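Long-range contacts in type III secretion system effector protein ExoU (Pseudomonas fluorescens, PDB 4QMK), which probably acts as a secreted patatin-like phospholipase toxin that is directed to the plasma membrane by binding phosphatidylinositol 4,5-bisphosphate: residues A80-V85 and K120-L125; P323-G328 and V445-D450. One frame throughout, in Å; residues are numbered along the deposited sequence.

Contact 1: A80-V85 and K120-L125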
ATOM      1  N   ALA A  80     -20.156  30.331   5.115  1.00 33.99           N
ATOM      2  CA  ALA A  80     -21.209  30.176   6.161  1.00 32.47           C
ATOM      3  C   ALA A  80     -20.899  29.082   7.198  1.00 31.11           C
ATOM      4  O   ALA A  80     -21.455  29.074   8.283  1.00 31.68           O
ATOM      5  CB  ALA A  80     -22.550  29.871   5.505  1.00 32.06           C
ATOM      6  N   PHE A  81     -20.040  28.144   6.866  1.00 29.07           N
ATOM      7  CA  PHE A  81     -19.862  26.994   7.749  1.00 29.39           C
ATOM      8  C   PHE A  81     -19.472  27.324   9.193  1.00 30.47           C
ATOM      9  O   PHE A  81     -19.831  26.590  10.121  1.00 29.69           O
ATOM     10  CB  PHE A  81     -18.822  26.001   7.161  1.00 28.83           C
ATOM     11  CG  PHE A  81     -19.306  25.206   5.992  1.00 26.97           C
ATOM     12  CD1 PHE A  81     -20.555  24.637   5.996  1.00 27.58           C
ATOM     13  CD2 PHE A  81     -18.447  24.911   4.935  1.00 27.83           C
ATOM     14  CE1 PHE A  81     -20.988  23.845   4.925  1.00 26.93           C
ATOM     15  CE2 PHE A  81     -18.849  24.096   3.890  1.00 27.18           C
ATOM     16  CZ  PHE A  81     -20.124  23.572   3.885  1.00 26.91           C
ATOM     17  N   PRO A  82     -18.696  28.392   9.394  1.00 33.62           N
ATOM     18  CA  PRO A  82     -18.293  28.675  10.766  1.00 35.32           C
ATOM     19  C   PRO A  82     -19.458  28.786  11.735  1.00 35.64           C
ATOM     20  O   PRO A  82     -19.363  28.274  12.853  1.00 36.25           O
ATOM     21  CB  PRO A  82     -17.545  29.990  10.633  1.00 36.49           C
ATOM     22  CG  PRO A  82     -16.866  29.855   9.322  1.00 37.17           C
ATOM     23  CD  PRO A  82     -17.916  29.199   8.438  1.00 34.65           C
ATOM     24  N   GLY A  83     -20.556  29.394  11.320  1.00 35.92           N
ATOM     25  CA  GLY A  83     -21.729  29.451  12.206  1.00 39.76           C
ATOM     26  C   GLY A  83     -22.300  28.040  12.514  1.00 40.59           C
ATOM     27  O   GLY A  83     -22.785  27.752  13.639  1.00 39.95           O
ATOM     28  N   MET A  84     -22.233  27.157  11.531  1.00 35.80           N
ATOM     29  CA  MET A  84     -22.697  25.808  11.748  1.00 38.11           C
ATOM     30  C   MET A  84     -21.847  25.147  12.862  1.00 35.95           C
ATOM     31  O   MET A  84     -22.381  24.452  13.749  1.00 36.71           O
ATOM     32  CB  MET A  84     -22.676  25.061  10.419  1.00 35.98           C
ATOM     33  CG  MET A  84     -23.069  23.618  10.484  1.00 39.59           C
ATOM     34  SD  MET A  84     -21.661  22.576  10.809  1.00 42.78           S
ATOM     35  CE  MET A  84     -20.753  22.911   9.300  1.00 41.36           C
ATOM     36  N   VAL A  85     -20.547  25.379  12.841  1.00 32.53           N
ATOM     37  CA  VAL A  85     -19.698  24.806  13.879  1.00 34.82           C
ATOM     38  C   VAL A  85     -19.901  25.481  15.262  1.00 38.72           C
ATOM     39  O   VAL A  85     -19.792  24.820  16.321  1.00 39.44           O
ATOM     40  CB  VAL A  85     -18.233  24.944  13.516  1.00 36.99           C
ATOM     41  CG1 VAL A  85     -17.348  24.322  14.606  1.00 38.04           C
ATOM     42  CG2 VAL A  85     -17.990  24.316  12.165  1.00 35.90           C
ATOM     43  N   LYS A 120     -13.882  28.610  17.097  0.50 45.12           N
ATOM     44  CA  LYS A 120     -13.216  29.882  17.042  0.50 47.74           C
ATOM     45  C   LYS A 120     -12.042  29.867  16.053  0.50 46.10           C
ATOM     46  O   LYS A 120     -11.985  30.696  15.153  0.50 45.04           O
ATOM     47  CB  LYS A 120     -12.853  30.236  18.467  0.50 51.65           C
ATOM     48  CG  LYS A 120     -14.021  29.801  19.371  0.50 51.53           C
ATOM     49  CD  LYS A 120     -14.383  30.818  20.447  0.50 54.74           C
ATOM     50  CE  LYS A 120     -15.683  30.444  21.146  0.50 53.14           C
ATOM     51  NZ  LYS A 120     -16.022  31.426  22.204  0.50 54.21           N
ATOM     52  N   ALA A 121     -11.142  28.896  16.199  1.00 45.29           N
ATOM     53  CA  ALA A 121     -10.013  28.738  15.280  1.00 45.10           C
ATOM     54  C   ALA A 121     -10.541  28.613  13.860  1.00 43.46           C
ATOM     55  O   ALA A 121     -10.113  29.337  12.957  1.00 44.54           O
ATOM     56  CB  ALA A 121      -9.219  27.499  15.655  1.00 46.43           C
ATOM     57  N   PHE A 122     -11.520  27.721  13.690  1.00 41.20           N
ATOM     58  CA  PHE A 122     -12.168  27.523  12.404  1.00 40.18           C
ATOM     59  C   PHE A 122     -12.800  28.797  11.810  1.00 39.19           C
ATOM     60  O   PHE A 122     -12.757  29.003  10.606  1.00 37.69           O
ATOM     61  CB  PHE A 122     -13.222  26.384  12.474  1.00 39.21           C
ATOM     62  CG  PHE A 122     -13.810  26.053  11.137  1.00 37.36           C
ATOM     63  CD1 PHE A 122     -13.086  25.350  10.229  1.00 37.88           C
ATOM     64  CD2 PHE A 122     -15.052  26.515  10.779  1.00 38.03           C
ATOM     65  CE1 PHE A 122     -13.590  25.079   8.970  1.00 41.39           C
ATOM     66  CE2 PHE A 122     -15.597  26.226   9.544  1.00 40.52           C
ATOM     67  CZ  PHE A 122     -14.862  25.506   8.622  1.00 40.65           C
ATOM     68  N   THR A 123     -13.435  29.605  12.631  1.00 39.68           N
ATOM     69  CA  THR A 123     -14.033  30.854  12.146  1.00 43.12           C
ATOM     70  C   THR A 123     -12.956  31.831  11.677  1.00 48.37           C
ATOM     71  O   THR A 123     -13.052  32.434  10.610  1.00 50.07           O
ATOM     72  CB  THR A 123     -14.846  31.556  13.251  1.00 41.74           C
ATOM     73  OG1 THR A 123     -15.673  30.581  13.926  1.00 39.72           O
ATOM     74  CG2 THR A 123     -15.686  32.652  12.663  1.00 39.97           C
ATOM     75  N   GLN A 124     -11.919  31.955  12.492  1.00 56.32           N
ATOM     76  CA  GLN A 124     -10.783  32.841  12.218  1.00 61.30           C
ATOM     77  C   GLN A 124     -10.125  32.462  10.891  1.00 55.67           C
ATOM     78  O   GLN A 124      -9.916  33.308  10.017  1.00 51.33           O
ATOM     79  CB  GLN A 124      -9.780  32.688  13.379  1.00 68.12           C
ATOM     80  CG  GLN A 124      -8.448  33.391  13.219  1.00 76.38           C
ATOM     81  CD  GLN A 124      -8.576  34.894  13.222  1.00 86.48           C
ATOM     82  OE1 GLN A 124      -7.922  35.594  12.435  1.00 97.19           O
ATOM     83  NE2 GLN A 124      -9.424  35.411  14.109  1.00 89.67           N
ATOM     84  N   LEU A 125      -9.804  31.180  10.761  1.00 50.23           N
ATOM     85  CA  LEU A 125      -9.136  30.689   9.588  1.00 51.20           C
ATOM     86  C   LEU A 125      -9.989  30.829   8.329  1.00 49.19           C
ATOM     87  O   LEU A 125      -9.466  31.124   7.267  1.00 47.54           O
ATOM     88  CB  LEU A 125      -8.728  29.235   9.831  1.00 56.99           C
ATOM     89  CG  LEU A 125      -7.926  28.454   8.774  1.00 58.57           C
ATOM     90  CD1 LEU A 125      -7.329  27.218   9.425  1.00 60.76           C
ATOM     91  CD2 LEU A 125      -8.790  28.049   7.594  1.00 60.06           C
TER
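Pro82 and Phe122 join two helices of the patatin-like phospholipase fold. Helix 81-90 is the connecting helix of a beta-alpha-beta crossover between the parallel strands 68-72 and 99-103. Helix 119-127 runs beside it in the opposite direction. The axes of segments 81-85 and 120-125 make an angle of 173° and approach to 9.1 Å. The CA-CB bond of Phe122 points toward helix 81-90, and chi1 of -174° sets CG anti to the backbone N. CD2 and CE2 of the ring do the touching. Pro82 N lies at the ring edge and in its plane, 3.8 Å from Phe122 CE2. The Pro82 side chain crosses that of Phe122 at about a right angle, with Pro82 CG 3.9 Å from Phe122 CE2. Phe81 CB also lies at the ring edge, while Val85 CG2 comes in obliquely, 3.9 Å from Phe122 CD2. Next to this, Thr123 CG2 touches Pro82 CB at 3.8 Å, and Thr123 OG1 is equally near it. The Thr123 hydroxyl is hydrogen-bonded to Ala119 O and Gln86 NE2. Leu113 of helix 107-114 touches both Val85 and Phe122. Gln415 of helix 408-431 lies against Pro82 and Thr123. No hydrogen bond joins the two segments. They are held by buried apolar contacts, and the hydroxyl at their interface finds its partners outside them.

Contact 2: P323-G328 and V445-D450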
ATOM      1  N   PRO A 323     -27.464  -3.144  13.948  1.00 45.81           N
ATOM      2  CA  PRO A 323     -27.957  -2.872  12.568  1.00 53.57           C
ATOM      3  C   PRO A 323     -29.367  -3.411  12.270  1.00 54.02           C
ATOM      4  O   PRO A 323     -30.126  -2.801  11.508  1.00 51.81           O
ATOM      5  CB  PRO A 323     -26.926  -3.583  11.652  1.00 52.59           C
ATOM      6  CG  PRO A 323     -25.864  -4.151  12.545  1.00 47.92           C
ATOM      7  CD  PRO A 323     -26.342  -4.108  13.969  1.00 46.27           C
ATOM      8  N   GLU A 324     -29.676  -4.547  12.889  1.00 62.76           N
ATOM      9  CA  GLU A 324     -30.954  -5.259  12.763  1.00 64.96           C
ATOM     10  C   GLU A 324     -32.096  -4.547  13.500  1.00 63.46           C
ATOM     11  O   GLU A 324     -33.280  -4.733  13.177  1.00 67.07           O
ATOM     12  CB  GLU A 324     -30.807  -6.748  13.253  1.00 66.07           C
ATOM     13  CG  GLU A 324     -29.577  -7.116  14.127  1.00 66.18           C
ATOM     14  CD  GLU A 324     -29.775  -7.067  15.642  1.00 71.37           C
ATOM     15  OE1 GLU A 324     -30.652  -7.751  16.240  1.00 60.00           O
ATOM     16  OE2 GLU A 324     -28.955  -6.395  16.265  1.00 89.90           O
ATOM     17  N   SER A 325     -31.747  -3.712  14.467  1.00 48.92           N
ATOM     18  CA  SER A 325     -32.759  -3.097  15.290  1.00 42.31           C
ATOM     19  C   SER A 325     -33.276  -1.763  14.790  1.00 40.78           C
ATOM     20  O   SER A 325     -32.508  -0.928  14.347  1.00 42.66           O
ATOM     21  CB  SER A 325     -32.224  -2.857  16.685  1.00 35.78           C
ATOM     22  OG  SER A 325     -33.201  -2.151  17.420  1.00 31.04           O
ATOM     23  N   PRO A 326     -34.569  -1.517  14.992  1.00 36.43           N
ATOM     24  CA  PRO A 326     -35.065  -0.228  14.639  1.00 36.15           C
ATOM     25  C   PRO A 326     -34.703   0.875  15.663  1.00 38.89           C
ATOM     26  O   PRO A 326     -34.897   2.052  15.381  1.00 45.17           O
ATOM     27  CB  PRO A 326     -36.580  -0.455  14.556  1.00 34.66           C
ATOM     28  CG  PRO A 326     -36.867  -1.619  15.441  1.00 33.71           C
ATOM     29  CD  PRO A 326     -35.615  -2.399  15.561  1.00 34.78           C
ATOM     30  N   LEU A 327     -34.232   0.503  16.852  1.00 39.21           N
ATOM     31  CA  LEU A 327     -33.852   1.486  17.892  1.00 34.30           C
ATOM     32  C   LEU A 327     -32.398   1.849  17.786  1.00 34.18           C
ATOM     33  O   LEU A 327     -31.940   2.757  18.459  1.00 35.74           O
ATOM     34  CB  LEU A 327     -34.106   0.948  19.287  1.00 32.61           C
ATOM     35  CG  LEU A 327     -35.474   0.341  19.537  1.00 30.62           C
ATOM     36  CD1 LEU A 327     -35.500  -0.307  20.904  1.00 29.41           C
ATOM     37  CD2 LEU A 327     -36.522   1.405  19.452  1.00 29.42           C
ATOM     38  N   GLY A 328     -31.657   1.109  16.984  1.00 40.19           N
ATOM     39  CA  GLY A 328     -30.257   1.432  16.713  1.00 54.26           C
ATOM     40  C   GLY A 328     -30.173   2.245  15.416  1.00 71.12           C
ATOM     41  O   GLY A 328     -30.015   1.680  14.328  1.00 92.07           O
ATOM     42  N   VAL A 445     -36.415  -5.499  24.494  1.00 26.86           N
ATOM     43  CA  VAL A 445     -35.086  -5.544  25.105  1.00 27.49           C
ATOM     44  C   VAL A 445     -34.067  -6.086  24.130  1.00 29.37           C
ATOM     45  O   VAL A 445     -32.955  -5.563  24.038  1.00 30.42           O
ATOM     46  CB  VAL A 445     -35.062  -6.385  26.370  1.00 28.02           C
ATOM     47  CG1 VAL A 445     -33.649  -6.708  26.780  1.00 27.86           C
ATOM     48  CG2 VAL A 445     -35.792  -5.681  27.483  1.00 28.35           C
ATOM     49  N   MET A 446     -34.461  -7.060  23.315  1.00 31.34           N
ATOM     50  CA  MET A 446     -33.532  -7.615  22.305  1.00 31.25           C
ATOM     51  C   MET A 446     -33.158  -6.574  21.247  1.00 30.66           C
ATOM     52  O   MET A 446     -32.108  -6.707  20.577  1.00 30.07           O
ATOM     53  CB  MET A 446     -34.122  -8.851  21.596  1.00 33.82           C
ATOM     54  CG  MET A 446     -34.449 -10.045  22.472  1.00 35.74           C
ATOM     55  SD  MET A 446     -33.047 -11.115  22.902  1.00 41.41           S
ATOM     56  CE  MET A 446     -32.271 -10.075  24.153  1.00 41.65           C
ATOM     57  N   ALA A 447     -34.006  -5.563  21.064  1.00 27.96           N
ATOM     58  CA  ALA A 447     -33.686  -4.499  20.115  1.00 29.02           C
ATOM     59  C   ALA A 447     -32.786  -3.383  20.670  1.00 29.58           C
ATOM     60  O   ALA A 447     -32.385  -2.530  19.943  1.00 31.18           O
ATOM     61  CB  ALA A 447     -34.977  -3.896  19.610  1.00 30.37           C
ATOM     62  N   MET A 448     -32.492  -3.382  21.960  1.00 34.03           N
ATOM     63  CA  MET A 448     -31.700  -2.314  22.585  1.00 31.89           C
ATOM     64  C   MET A 448     -30.258  -2.714  22.728  1.00 32.64           C
ATOM     65  O   MET A 448     -29.960  -3.840  23.121  1.00 36.35           O
ATOM     66  CB  MET A 448     -32.226  -1.995  23.973  1.00 35.33           C
ATOM     67  CG  MET A 448     -33.716  -1.773  23.982  1.00 37.62           C
ATOM     68  SD  MET A 448     -34.421  -1.192  25.541  1.00 40.92           S
ATOM     69  CE  MET A 448     -33.541  -2.246  26.610  1.00 47.83           C
ATOM     70  N   ASP A 449     -29.361  -1.827  22.322  1.00 34.58           N
ATOM     71  CA  ASP A 449     -27.904  -2.045  22.487  1.00 35.07           C
ATOM     72  C   ASP A 449     -27.547  -1.927  23.950  1.00 30.38           C
ATOM     73  O   ASP A 449     -28.395  -1.577  24.767  1.00 28.87           O
ATOM     74  CB  ASP A 449     -27.092  -1.045  21.614  1.00 40.07           C
ATOM     75  CG  ASP A 449     -27.364   0.412  21.945  1.00 39.25           C
ATOM     76  OD1 ASP A 449     -27.046   0.860  23.052  1.00 45.22           O
ATOM     77  OD2 ASP A 449     -27.867   1.129  21.071  1.00 52.29           O
ATOM     78  N   ASP A 450     -26.327  -2.262  24.308  1.00 32.36           N
ATOM     79  CA  ASP A 450     -25.962  -2.316  25.744  1.00 35.01           C
ATOM     80  C   ASP A 450     -26.143  -0.996  26.444  1.00 35.51           C
ATOM     81  O   ASP A 450     -26.692  -0.946  27.532  1.00 36.32           O
ATOM     82  CB  ASP A 450     -24.550  -2.824  25.931  1.00 36.81           C
ATOM     83  CG  ASP A 450     -24.396  -4.303  25.560  1.00 44.33           C
ATOM     84  OD1 ASP A 450     -25.414  -4.991  25.272  1.00 47.07           O
ATOM     85  OD2 ASP A 450     -23.242  -4.796  25.551  1.00 55.21           O
TER
HETATM   86  O   HOH W   1     -30.613   0.780  20.795  1.00 46.29           O
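The flat group at the centre is the carbonyl of Ala447, and Ser325 OG lies in the plane of that carbonyl. The hydroxyl donates to one lone pair, with Ser325 OG 2.7 Å from Ala447 O and a C=O...OG angle of 125°. Ser325 OG also accepts from Leu327 N at 2.9 Å, and this second bond makes an ST turn. The hydroxyl is therefore held from both segments, which fixes its rotation. With OG anti to the backbone N of Ser325 (chi1 175°), it lies beside the carbonyl carbon, where it meets both partners. Leu327 adds the apolar part. Leu327 CD1 lies 3.9 Å from Ala447 CB and 3.8 Å from Met448 CG. The Leu327 and Met448 side chains run side by side and point the same way. A water gives a further link: its oxygen is 2.8 Å from Asp449 OD2, to which it donates. It accepts from Asp449 N and makes a weak bond to Leu327 O. Asp449 is the N-cap of helix 450-461, where its OD1 takes Met452 N. The contact thus joins the loop before strand 332-337 to the turn between helices 441-446 and 450-461. His436 and Phe438 of strand 434-438 pack against it, and Trp522 of helix 517-526 bonds Met446 O.

From the N terminus, contact 1 comes first and closes a loop of 34 residues. That loop holds strand 99-103 and helix 107-114, so the closure stays within the patatin-like region. Contact 2 opens later and closes a much longer loop of 116 residues, parts of which are not modelled. The two are in series: they neither nest nor cross. The centres of contact 1 and contact 2 are about 36 Å apart, and the nearest atoms of contact 1 and contact 2 about 23 Å. Residues 329-444, the span that contact 2 closes, contribute strand 332-337 and helix 408-431 to the surroundings of contact 1. The same span gives strand 434-438, of the four-stranded antiparallel sheet, to those of contact 2.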